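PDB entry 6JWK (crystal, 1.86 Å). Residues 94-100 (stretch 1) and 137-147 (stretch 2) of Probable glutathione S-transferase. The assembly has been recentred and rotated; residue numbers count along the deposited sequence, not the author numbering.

Stretch 1 (94-100) LELALLV
Stretch 2 137-147: EGLAAAETLLN

Residues 94-100 and 137-147 are both helical throughout, and both helices extend beyond these limits. They belong to one chain and run nearly antiparallel, with 168° between their N-to-C directions. The axes come within 10.1 Å. Phi lies between -56° and -77° and psi between -29° and -51°. Backbone hydrogen bonds follow the i to i-4 pattern, as in L99 N to E95 O (3.0 Å) and A142 N to G138 O (3.0 Å). The register is set by two pairs: L96 CA lies 6.3 Å from A142 CA, and L99 CA lies 7.0 Å from G138 CA.

The contact is apolar, and no hydrogen bond crosses it. The two stretches together bury 321 Å².

L99 is a knob in a hole formed by G138, A141, A142 and L145. Its CA-to-CB bond points toward the second helix, with chi1 174° (t) and chi2 65° (p). L99 CD2 reaches the lining of the hole: 3.8 Å to G138 O, 3.9 Å to A141 CB, 3.6 Å to A142 N and 3.8 Å to L145 CD1. The lining is thus partly backbone; G138 has no side chain, and A141 and A142 carry only a methyl. An ideal CB on G138 would point toward the first helix and lie 4.9 Å from L99 CD1.

L96 lies one turn earlier, and its CA-to-CB bond also points toward the second helix, with chi1 -177° (t) and chi2 48° (p). L96 CD1 lies 3.7 Å from both A142 CA and A142 CB. The A142 CA-to-CB bond points sideways, and its methyl is part of the surface that L96 CD1 meets. L96 CD1 is also 4.1 Å from L145 CD1, while L96 CD2 lies 4.4 Å from L146 N.

L145 reaches across from the second helix. Its CA-to-CB bond points toward the first helix, with chi1 -66° (m) and chi2 178° (t). L145 CD1 meets L96 and L99 as above, and approaches E95 CG at 3.9 Å. L145 CD1 thus packs against E95, L96 and L99. E95 contributes the aliphatic part of its side chain here, with chi1 171° (t), chi2 138° (between wells) and chi3 62°; its OE2 is hydrogen-bonded elsewhere in the structure.

L94, A97 and L98 are out of reach of the second helix. The CA-to-CB bonds of A140 and E143 point away from the first. T144 OG1 makes a weak hydrogen bond to A140 O (3.3 Å) within its own helix.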

# COMPACT_ATOMS: atom_id res chain seq x y z
N LEU B 94 -2.70 -3.48 -9.82
CA LEU B 94 -2.49 -3.31 -8.35
C LEU B 94 -1.06 -3.66 -7.96
O LEU B 94 -0.52 -2.98 -7.09
CB LEU B 94 -3.50 -4.13 -7.54
CG LEU B 94 -4.95 -3.72 -7.75
CD1 LEU B 94 -5.91 -4.70 -7.04
CD2 LEU B 94 -5.15 -2.30 -7.25
N GLU B 95 -0.41 -4.58 -8.67
CA GLU B 95 0.99 -4.96 -8.35
C GLU B 95 1.87 -3.72 -8.56
O GLU B 95 2.76 -3.45 -7.69
CB GLU B 95 1.49 -6.19 -9.12
CG GLU B 95 3.01 -6.41 -8.93
CD GLU B 95 3.62 -7.80 -8.72
OE1 GLU B 95 3.46 -8.59 -9.63
OE2 GLU B 95 4.41 -8.04 -7.68
N LEU B 96 1.71 -3.03 -9.69
CA LEU B 96 2.55 -1.85 -9.99
C LEU B 96 2.16 -0.69 -9.07
O LEU B 96 3.05 -0.01 -8.58
CB LEU B 96 2.40 -1.51 -11.48
CG LEU B 96 3.26 -0.35 -11.96
CD1 LEU B 96 4.69 -0.46 -11.52
CD2 LEU B 96 3.17 -0.29 -13.47
N ALA B 97 0.88 -0.44 -8.88
CA ALA B 97 0.41 0.66 -7.99
C ALA B 97 0.94 0.46 -6.56
O ALA B 97 1.38 1.46 -5.96
CB ALA B 97 -1.10 0.78 -8.03
N LEU B 98 0.91 -0.77 -6.05
CA LEU B 98 1.29 -1.12 -4.66
C LEU B 98 2.80 -1.12 -4.56
O LEU B 98 3.29 -0.72 -3.50
CB LEU B 98 0.70 -2.47 -4.25
CG LEU B 98 -0.80 -2.39 -4.07
CD1 LEU B 98 -1.38 -3.79 -4.15
CD2 LEU B 98 -1.16 -1.71 -2.74
N LEU B 99 3.51 -1.43 -5.64
CA LEU B 99 4.99 -1.25 -5.62
C LEU B 99 5.35 0.19 -5.28
O LEU B 99 6.23 0.43 -4.42
CB LEU B 99 5.56 -1.67 -6.97
CG LEU B 99 7.05 -1.43 -7.19
CD1 LEU B 99 7.91 -2.27 -6.24
CD2 LEU B 99 7.36 -1.82 -8.63
N VAL B 100 4.74 1.15 -5.96
CA VAL B 100 4.95 2.59 -5.65
C VAL B 100 4.43 2.92 -4.24
O VAL B 100 5.20 3.50 -3.45
CB VAL B 100 4.26 3.45 -6.71
CG1 VAL B 100 4.41 4.92 -6.36
CG2 VAL B 100 4.87 3.10 -8.08
N GLU B 137 15.86 1.27 -6.54
CA GLU B 137 15.35 -0.10 -6.32
C GLU B 137 13.92 -0.21 -6.85
O GLU B 137 13.63 -1.17 -7.57
CB GLU B 137 15.32 -0.45 -4.83
CG GLU B 137 16.66 -0.35 -4.14
CD GLU B 137 17.52 -1.57 -4.34
OE1 GLU B 137 17.06 -2.65 -3.98
OE2 GLU B 137 18.61 -1.43 -4.89
N GLY B 138 13.04 0.73 -6.46
CA GLY B 138 11.61 0.65 -6.80
C GLY B 138 11.35 0.91 -8.29
O GLY B 138 10.55 0.19 -8.89
N LEU B 139 11.94 1.94 -8.86
CA LEU B 139 11.64 2.33 -10.26
C LEU B 139 12.25 1.31 -11.24
O LEU B 139 11.65 1.09 -12.28
CB LEU B 139 12.12 3.75 -10.55
CG LEU B 139 11.37 4.87 -9.84
CD1 LEU B 139 11.74 6.20 -10.43
CD2 LEU B 139 9.87 4.68 -9.85
N ALA B 140 13.37 0.64 -10.90
CA ALA B 140 13.88 -0.42 -11.78
C ALA B 140 12.84 -1.54 -11.90
O ALA B 140 12.63 -2.07 -13.01
CB ALA B 140 15.19 -0.96 -11.24
N ALA B 141 12.19 -1.88 -10.79
CA ALA B 141 11.16 -2.95 -10.78
C ALA B 141 9.93 -2.43 -11.52
O ALA B 141 9.35 -3.20 -12.27
CB ALA B 141 10.86 -3.39 -9.34
N ALA B 142 9.58 -1.15 -11.35
CA ALA B 142 8.37 -0.52 -11.97
C ALA B 142 8.53 -0.51 -13.50
O ALA B 142 7.61 -0.86 -14.19
CB ALA B 142 8.18 0.89 -11.43
N GLU B 143 9.71 -0.15 -13.98
CA GLU B 143 10.06 -0.11 -15.44
C GLU B 143 9.79 -1.51 -15.99
O GLU B 143 9.12 -1.64 -17.00
CB GLU B 143 11.51 0.36 -15.60
CG GLU B 143 12.05 0.32 -17.02
CD GLU B 143 11.67 1.51 -17.88
OE1 GLU B 143 10.96 2.43 -17.34
OE2 GLU B 143 12.04 1.54 -19.12
N THR B 144 10.27 -2.56 -15.32
CA THR B 144 10.09 -3.98 -15.77
C THR B 144 8.61 -4.36 -15.77
O THR B 144 8.13 -4.95 -16.78
CB THR B 144 10.93 -4.94 -14.91
OG1 THR B 144 12.27 -4.55 -15.18
CG2 THR B 144 10.76 -6.40 -15.25
N LEU B 145 7.85 -4.00 -14.72
CA LEU B 145 6.42 -4.40 -14.70
C LEU B 145 5.70 -3.68 -15.85
O LEU B 145 4.79 -4.26 -16.41
CB LEU B 145 5.77 -4.05 -13.34
CG LEU B 145 6.31 -4.85 -12.15
CD1 LEU B 145 5.62 -4.36 -10.90
CD2 LEU B 145 6.16 -6.36 -12.29
N LEU B 146 6.00 -2.41 -16.08
CA LEU B 146 5.35 -1.63 -17.17
C LEU B 146 5.66 -2.32 -18.50
O LEU B 146 4.70 -2.60 -19.23
CB LEU B 146 5.83 -0.18 -17.15
CG LEU B 146 5.29 0.70 -18.27
CD1 LEU B 146 3.77 0.79 -18.21
CD2 LEU B 146 5.92 2.09 -18.21
N ASN B 147 6.92 -2.61 -18.76
CA ASN B 147 7.36 -3.28 -20.02
C ASN B 147 6.73 -4.65 -20.20
O ASN B 147 6.36 -4.95 -21.32
CB ASN B 147 8.86 -3.47 -20.08
CG ASN B 147 9.57 -2.17 -20.36
OD1 ASN B 147 9.02 -1.32 -21.06
ND2 ASN B 147 10.77 -2.03 -19.82